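Local coordinates for protein hydroxyglutarate synthase (Pseudomonas putida, PDB 6W1G) that catalyses the Fe(2+)-dependent, O2-consuming decarboxylation and hydroxylation of 2-oxoadipate to D-2-hydroxyglutarate in D-lysine catabolism, at residues S17-S21 with Q67-G71; M20-Y24 with I224-T228; L348-R352 with H390-L394. The contacts are given in a common frame with arbitrary orientation. Where two conformers were deposited one is given. Residues are numbered along the deposited sequence.

Interaction 1. Residues S17-S21 with Q67-G71; sequences SAAMS and QERHG. With NI (nickel (II) ion), chain B.
A buried arginine at the start of a strand clamps one serine hydroxyl of a helix with two of its nitrogens. Arg69 NH2 and Arg69 NE both donate to Ser17 OG, at 2.9 and 3.0 Å. The arginine (chi1 m, chi2 t, chi3 m) is held in turn from two residues earlier: Gln67 OE1 accepts from Arg69 NH1 at 3.1 Å and NH2 at 3.2 Å. Ser17 OG lies at the edge of the guanidinium, near its plane, while Ser21 CB covers one face; both serines take chi1 t. A water links the Ser17 hydroxyl to the backbone of 67-69: it lies 2.8 Å from Ser17 OG, donates to Gln67 O at 2.8 Å and weakly accepts from Arg69 N at 3.3 Å.

Build 17-21 as regular helix (Ser21 N to Ser17 O 3.0 Å) and 69-71 as extended strand. Their axes pass 9.8 Å apart at 71°, with Ser17 CA 7.4 Å from Arg69 CA and Ala18 CA 7.4 Å from Gln67 CA. His70 turns its CA-to-CB bond away from the helix, and its NE2 binds nickel at 2.1 Å. Strand 69-75 opens a unit consistent with the beta-alpha-beta-beta-beta module of the glyoxalase (VOC) clan and runs between strands 127-133 and 226-229. Helix 9-27 packs on the sheet face remote from the metal, beside helix 29-48, whose Tyr31 OH is hydrogen-bonded to Ser21 OG.

Interaction 2. Residues M20-Y24 with I224-T228; sequences MSLMY and INHLT. With NI (nickel (II) ion), chain B.
Tyr24 is the long arm of this contact. With chi1 t and chi2 67°, its ring reaches from helix 20-24 across to 224-228 and lies against two aliphatic side chains. Leu227 CB sits 4.1 Å from the Tyr24 ring centroid, 30° off the normal, an off-centre CH-pi contact; Ile224 CG2 comes to 3.8 Å from Tyr24 CE1. The phenol oxygen meets two waters, each 2.6 Å from Tyr24 OH: one donates to Asn225 O at 3.0 Å, the other accepts from Leu227 N at 2.9 Å.

Ile224 (chi1 m, chi2 t) sets CD1 against two methionine methyls, 3.7 Å from Met20 CE and 3.9 Å from Met23 CE. Met20 curls through an all-m rotamer, whereas Met23 extends as t, t, p. Leu227 (chi1 -157°, chi2 39°) lays CD2 on the helix backbone, 3.6 Å from Ser21 CA and 3.9 Å from Met20 O.

The helix is regular (Tyr24 N to Met20 O 2.9 Å), and loop 224-225 leads into extended strand 226-228. Their axes cross at 124° and 9.9 Å, and the nearest CA pair is Ser21 and Leu227 at 7.4 Å. No direct hydrogen bond joins the two segments.

His226 (chi1 p) turns its CB away from the helix; its ND1 donates a weak hydrogen bond to Asn225 OD1 at 3.0 Å, and its NE2 binds nickel at 2.0 Å. With His70 and Glu294 it completes the two-histidine, one-carboxylate facial triad of a non-haem iron oxygenase, nickel here occupying the iron site and waters at 2.0, 2.1 and 2.3 Å filling the remaining face.

Interaction 3. Residues L348-R352 with H390-L394; sequences LAQMR and HFEAL
A short helix covering one face of a two-stranded antiparallel sheet (strands 359-363 and 389-393) makes this surface contact, away from the metal site. Its hub is Phe391 (chi1 p, chi2 91°) on strand 390-393. Arg352, with chi1 to chi3 all t, extends over one face of the ring: Arg352 CD stands 3.8 Å from the Phe391 centroid, 5° off the normal, a centred CH-pi contact. The charged end lies farther out, Arg352 CZ at 5.4 Å from that centroid, at most a weak cation-pi attraction; Arg352 NE and NH1 hydrogen-bond to Tyr361 OH and Gln381 OE1.

The ring edge faces the helix backbone, with Phe391 CE1 4.0 Å from Leu348 O and Phe391 CZ 4.2 Å from Ala349 CA. Leu348, its chi1 between wells at -91°, places CD2 4.5 Å from Ala393 CB and CD1 3.9 Å from Glu392 OE1. Glu392 starts with CA-to-CB away from the helix, but chi1 m and chi2 m bring its carboxylate round, so OE1 meets Leu348 while OE2 accepts from His390 NE2 at 2.7 Å.

Helix 348-352 is regular (Arg352 N to Leu348 O 3.0 Å) and crosses the strand nearly perpendicularly, at 82° with axes 9.6 Å apart; Leu348 CA lies 7.8 Å from Ala393 CA. Phe359 of the paired strand adds to the patch, giving helix-on-sheet packing built on an aromatic ring and an arginine's aliphatic stem.

From the N terminus, helix 9-27 comes first and serves two contacts. Interaction 1 closes a largely helical loop, bringing strand 69-75 back to the helix. Interaction 2 starts on the same helix, sharing Met20 and Ser21, but closes a far longer loop, within which strand 69-75 lies. The two strands are antiparallel neighbours in the mixed sheet, so one helix bridges both, and His70 and His226 converge on one nickel. Interaction 3 opens only after both have closed and closes a loop of 37 residues that contains strand 359-363 and helices 365-369 and 380-385. Its centre lies about 29 Å from that of interaction 1 and 33 Å from that of interaction 2.

Interaction 1. Residues S17-S21 with Q67-G71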
# COMPACT_ATOMS: atom_id res chain seq x y z
N SER A 17 -9.13 8.09 -5.84
CA SER A 17 -8.00 7.37 -6.42
C SER A 17 -7.89 7.70 -7.90
O SER A 17 -6.80 7.93 -8.45
CB SER A 17 -8.20 5.89 -6.21
OG SER A 17 -7.14 5.18 -6.81
N ALA A 18 -9.02 7.66 -8.62
CA ALA A 18 -8.99 7.95 -10.05
C ALA A 18 -8.56 9.38 -10.35
O ALA A 18 -7.77 9.63 -11.28
CB ALA A 18 -10.37 7.70 -10.68
N ALA A 19 -9.04 10.33 -9.54
CA ALA A 19 -8.65 11.74 -9.74
C ALA A 19 -7.17 11.93 -9.42
O ALA A 19 -6.49 12.71 -10.11
CB ALA A 19 -9.53 12.66 -8.90
N MET A 20 -6.67 11.28 -8.38
CA MET A 20 -5.25 11.35 -8.06
C MET A 20 -4.42 10.81 -9.21
O MET A 20 -3.38 11.38 -9.55
CB MET A 20 -4.95 10.59 -6.76
CG MET A 20 -5.42 11.25 -5.45
SD MET A 20 -4.30 12.50 -4.79
CE MET A 20 -3.08 11.51 -3.95
N SER A 21 -4.84 9.69 -9.78
CA SER A 21 -4.09 9.10 -10.88
C SER A 21 -4.04 10.02 -12.08
O SER A 21 -2.99 10.20 -12.70
CB SER A 21 -4.72 7.75 -11.23
OG SER A 21 -3.93 7.08 -12.21
N GLN A 67 -7.69 -0.56 -11.62
CA GLN A 67 -7.56 0.74 -10.97
C GLN A 67 -6.79 0.70 -9.66
O GLN A 67 -6.68 1.73 -9.00
CB GLN A 67 -8.93 1.39 -10.80
CG GLN A 67 -9.61 1.67 -12.15
CD GLN A 67 -8.85 2.73 -12.94
OE1 GLN A 67 -8.64 3.84 -12.45
NE2 GLN A 67 -8.42 2.39 -14.14
N GLU A 68 -6.29 -0.45 -9.27
CA GLU A 68 -5.70 -0.63 -7.96
C GLU A 68 -4.37 0.11 -7.83
O GLU A 68 -3.45 -0.09 -8.63
CB GLU A 68 -5.52 -2.12 -7.67
CG GLU A 68 -4.79 -2.37 -6.36
CD GLU A 68 -5.02 -3.75 -5.78
OE1 GLU A 68 -5.77 -4.59 -6.36
OE2 GLU A 68 -4.39 -4.01 -4.70
N ARG A 69 -4.27 0.97 -6.82
CA ARG A 69 -3.09 1.78 -6.61
C ARG A 69 -2.86 2.02 -5.13
O ARG A 69 -3.75 1.85 -4.30
CB ARG A 69 -3.24 3.18 -7.25
CG ARG A 69 -3.34 3.23 -8.73
CD ARG A 69 -3.84 4.57 -9.21
NE ARG A 69 -5.27 4.74 -9.06
CZ ARG A 69 -6.16 4.51 -10.01
NH1 ARG A 69 -5.77 4.07 -11.22
NH2 ARG A 69 -7.43 4.70 -9.66
N HIS A 70 -1.64 2.45 -4.82
CA HIS A 70 -1.38 3.10 -3.54
C HIS A 70 -0.66 4.43 -3.79
O HIS A 70 0.10 4.55 -4.75
CB HIS A 70 -0.62 2.29 -2.47
CG HIS A 70 0.86 2.15 -2.62
ND1 HIS A 70 1.46 1.03 -3.16
CD2 HIS A 70 1.87 2.97 -2.23
CE1 HIS A 70 2.77 1.18 -3.12
NE2 HIS A 70 3.05 2.34 -2.57
N GLY A 71 -0.89 5.40 -2.93
CA GLY A 71 -0.08 6.60 -2.90
C GLY A 71 0.79 6.61 -1.67
O GLY A 71 0.55 5.86 -0.72
NI NI B . 5.07 2.71 -2.10
O HOH W 1 -7.13 2.44 -6.31
O HOH W 2 4.80 3.49 -0.11
O HOH W 3 5.10 1.00 -0.99
O HOH W 4 7.16 2.50 -1.22

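Interaction 2. Residues M20-Y24 with I224-T228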
# COMPACT_ATOMS: atom_id res chain seq x y z
N MET A 20 -6.67 11.28 -8.38
CA MET A 20 -5.25 11.35 -8.06
C MET A 20 -4.42 10.81 -9.21
O MET A 20 -3.38 11.38 -9.55
CB MET A 20 -4.95 10.59 -6.76
CG MET A 20 -5.42 11.25 -5.45
SD MET A 20 -4.30 12.50 -4.79
CE MET A 20 -3.08 11.51 -3.95
N SER A 21 -4.84 9.69 -9.78
CA SER A 21 -4.09 9.10 -10.88
C SER A 21 -4.04 10.02 -12.08
O SER A 21 -2.99 10.20 -12.70
CB SER A 21 -4.72 7.75 -11.23
OG SER A 21 -3.93 7.08 -12.21
N LEU A 22 -5.16 10.63 -12.44
CA LEU A 22 -5.14 11.55 -13.56
C LEU A 22 -4.25 12.76 -13.27
O LEU A 22 -3.53 13.24 -14.15
CB LEU A 22 -6.57 11.99 -13.87
CG LEU A 22 -7.32 10.81 -14.51
CD1 LEU A 22 -8.64 11.35 -14.98
CD2 LEU A 22 -6.64 10.04 -15.65
N MET A 23 -4.32 13.30 -12.06
CA MET A 23 -3.50 14.46 -11.72
C MET A 23 -2.02 14.10 -11.79
O MET A 23 -1.21 14.84 -12.37
CB MET A 23 -3.84 14.94 -10.30
CG MET A 23 -2.93 16.04 -9.80
SD MET A 23 -3.35 16.68 -8.18
CE MET A 23 -2.67 15.39 -7.15
N TYR A 24 -1.65 12.97 -11.20
CA TYR A 24 -0.26 12.54 -11.18
C TYR A 24 0.25 12.28 -12.59
O TYR A 24 1.40 12.60 -12.91
CB TYR A 24 -0.12 11.33 -10.24
CG TYR A 24 1.30 10.88 -10.02
CD1 TYR A 24 2.22 11.68 -9.34
CD2 TYR A 24 1.73 9.68 -10.50
CE1 TYR A 24 3.51 11.25 -9.13
CE2 TYR A 24 3.03 9.27 -10.33
CZ TYR A 24 3.92 10.05 -9.65
OH TYR A 24 5.19 9.62 -9.47
N ILE A 224 2.68 14.10 -3.96
CA ILE A 224 2.73 12.65 -4.10
C ILE A 224 4.19 12.22 -4.19
O ILE A 224 4.94 12.65 -5.08
CB ILE A 224 1.94 12.21 -5.34
CG1 ILE A 224 0.46 12.55 -5.13
CG2 ILE A 224 2.15 10.75 -5.62
CD1 ILE A 224 -0.39 12.37 -6.35
N ASN A 225 4.63 11.38 -3.27
CA ASN A 225 5.97 10.83 -3.34
C ASN A 225 6.06 9.72 -4.38
O ASN A 225 7.08 9.59 -5.08
CB ASN A 225 6.33 10.23 -1.98
CG ASN A 225 7.72 9.69 -1.94
OD1 ASN A 225 7.90 8.48 -1.84
ND2 ASN A 225 8.72 10.55 -1.99
N HIS A 226 5.00 8.94 -4.49
CA HIS A 226 4.81 8.06 -5.64
C HIS A 226 3.35 7.61 -5.61
O HIS A 226 2.66 7.68 -4.59
CB HIS A 226 5.79 6.89 -5.68
CG HIS A 226 5.78 6.05 -4.45
ND1 HIS A 226 6.69 6.22 -3.43
CD2 HIS A 226 4.98 5.03 -4.05
CE1 HIS A 226 6.47 5.33 -2.48
NE2 HIS A 226 5.43 4.59 -2.83
N LEU A 227 2.91 7.15 -6.77
CA LEU A 227 1.63 6.49 -6.96
C LEU A 227 1.92 5.19 -7.69
O LEU A 227 2.46 5.24 -8.80
CB LEU A 227 0.75 7.38 -7.80
CG LEU A 227 -0.68 7.27 -7.76
CD1 LEU A 227 -1.41 7.03 -6.58
CD2 LEU A 227 -1.40 8.14 -8.69
N THR A 228 1.57 4.08 -7.07
CA THR A 228 2.05 2.75 -7.49
C THR A 228 0.89 1.92 -7.98
O THR A 228 -0.03 1.62 -7.19
CB THR A 228 2.71 2.05 -6.30
OG1 THR A 228 3.76 2.89 -5.85
CG2 THR A 228 3.23 0.69 -6.71
NI NI B . 5.07 2.71 -2.10
O HOH W 5 6.88 10.67 -7.82
O HOH W 6 5.10 7.11 -8.71
O HOH W 2 4.80 3.49 -0.11
O HOH W 3 5.10 1.00 -0.99
O HOH W 4 7.16 2.50 -1.22

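Interaction 3. Residues L348-R352 with H390-L394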
# COMPACT_ATOMS: atom_id res chain seq x y z
N LEU A 348 0.18 -24.04 -2.32
CA LEU A 348 -0.92 -23.38 -1.60
C LEU A 348 -1.51 -24.27 -0.53
O LEU A 348 -1.84 -23.79 0.57
CB LEU A 348 -2.05 -22.99 -2.54
CG LEU A 348 -2.08 -21.63 -3.22
CD1 LEU A 348 -3.42 -21.44 -3.90
CD2 LEU A 348 -1.80 -20.53 -2.23
N ALA A 349 -1.67 -25.57 -0.81
CA ALA A 349 -2.18 -26.47 0.21
C ALA A 349 -1.32 -26.47 1.47
O ALA A 349 -1.85 -26.57 2.59
CB ALA A 349 -2.38 -27.87 -0.36
N GLN A 350 0.01 -26.49 1.32
CA GLN A 350 0.90 -26.49 2.49
C GLN A 350 0.89 -25.15 3.18
O GLN A 350 1.00 -25.08 4.40
CB GLN A 350 2.30 -26.87 2.06
CG GLN A 350 2.46 -28.33 1.80
CD GLN A 350 2.40 -29.22 3.04
OE1 GLN A 350 2.46 -28.78 4.18
NE2 GLN A 350 2.34 -30.49 2.80
N MET A 351 0.82 -24.05 2.42
CA MET A 351 0.70 -22.76 3.05
C MET A 351 -0.54 -22.69 3.93
O MET A 351 -0.52 -22.07 5.00
CB MET A 351 0.62 -21.66 1.98
CG MET A 351 1.91 -21.46 1.18
SD MET A 351 1.76 -20.54 -0.35
CE MET A 351 1.27 -18.92 0.20
N ARG A 352 -1.62 -23.31 3.48
CA ARG A 352 -2.82 -23.41 4.27
C ARG A 352 -2.65 -24.33 5.47
O ARG A 352 -2.96 -23.95 6.61
CB ARG A 352 -3.96 -23.85 3.37
CG ARG A 352 -5.25 -24.00 4.11
CD ARG A 352 -6.43 -24.45 3.18
NE ARG A 352 -7.45 -24.99 4.09
CZ ARG A 352 -7.66 -26.25 4.43
NH1 ARG A 352 -7.02 -27.31 3.93
NH2 ARG A 352 -8.65 -26.49 5.28
N HIS A 390 -13.60 -24.16 -2.67
CA HIS A 390 -12.35 -23.76 -3.28
C HIS A 390 -11.72 -22.66 -2.42
O HIS A 390 -12.44 -21.83 -1.89
CB HIS A 390 -12.66 -23.18 -4.68
CG HIS A 390 -11.45 -22.79 -5.44
ND1 HIS A 390 -10.73 -23.68 -6.17
CD2 HIS A 390 -10.80 -21.61 -5.51
CE1 HIS A 390 -9.69 -23.06 -6.72
NE2 HIS A 390 -9.69 -21.80 -6.30
N PHE A 391 -10.40 -22.67 -2.29
CA PHE A 391 -9.71 -21.64 -1.54
C PHE A 391 -8.66 -20.93 -2.38
O PHE A 391 -8.05 -21.51 -3.28
CB PHE A 391 -9.12 -22.18 -0.23
CG PHE A 391 -8.03 -23.21 -0.40
CD1 PHE A 391 -6.69 -22.86 -0.46
CD2 PHE A 391 -8.31 -24.54 -0.45
CE1 PHE A 391 -5.71 -23.85 -0.57
CE2 PHE A 391 -7.32 -25.50 -0.59
CZ PHE A 391 -6.03 -25.14 -0.65
N GLU A 392 -8.45 -19.66 -2.05
CA GLU A 392 -7.37 -18.87 -2.61
C GLU A 392 -6.77 -18.04 -1.50
O GLU A 392 -7.47 -17.70 -0.54
CB GLU A 392 -7.82 -17.93 -3.73
CG GLU A 392 -8.35 -18.59 -5.02
CD GLU A 392 -7.30 -19.36 -5.84
OE1 GLU A 392 -6.08 -19.22 -5.59
OE2 GLU A 392 -7.74 -20.07 -6.78
N ALA A 393 -5.51 -17.66 -1.64
CA ALA A 393 -4.93 -16.79 -0.65
C ALA A 393 -5.63 -15.44 -0.62
O ALA A 393 -6.09 -14.92 -1.63
CB ALA A 393 -3.44 -16.58 -0.91
N LEU A 394 -5.69 -14.87 0.58
CA LEU A 394 -6.18 -13.52 0.81
C LEU A 394 -5.09 -12.52 0.44
O LEU A 394 -4.00 -12.60 1.01
CB LEU A 394 -6.53 -13.38 2.28
CG LEU A 394 -7.07 -12.01 2.70
CD1 LEU A 394 -8.32 -11.64 2.00
CD2 LEU A 394 -7.22 -11.99 4.23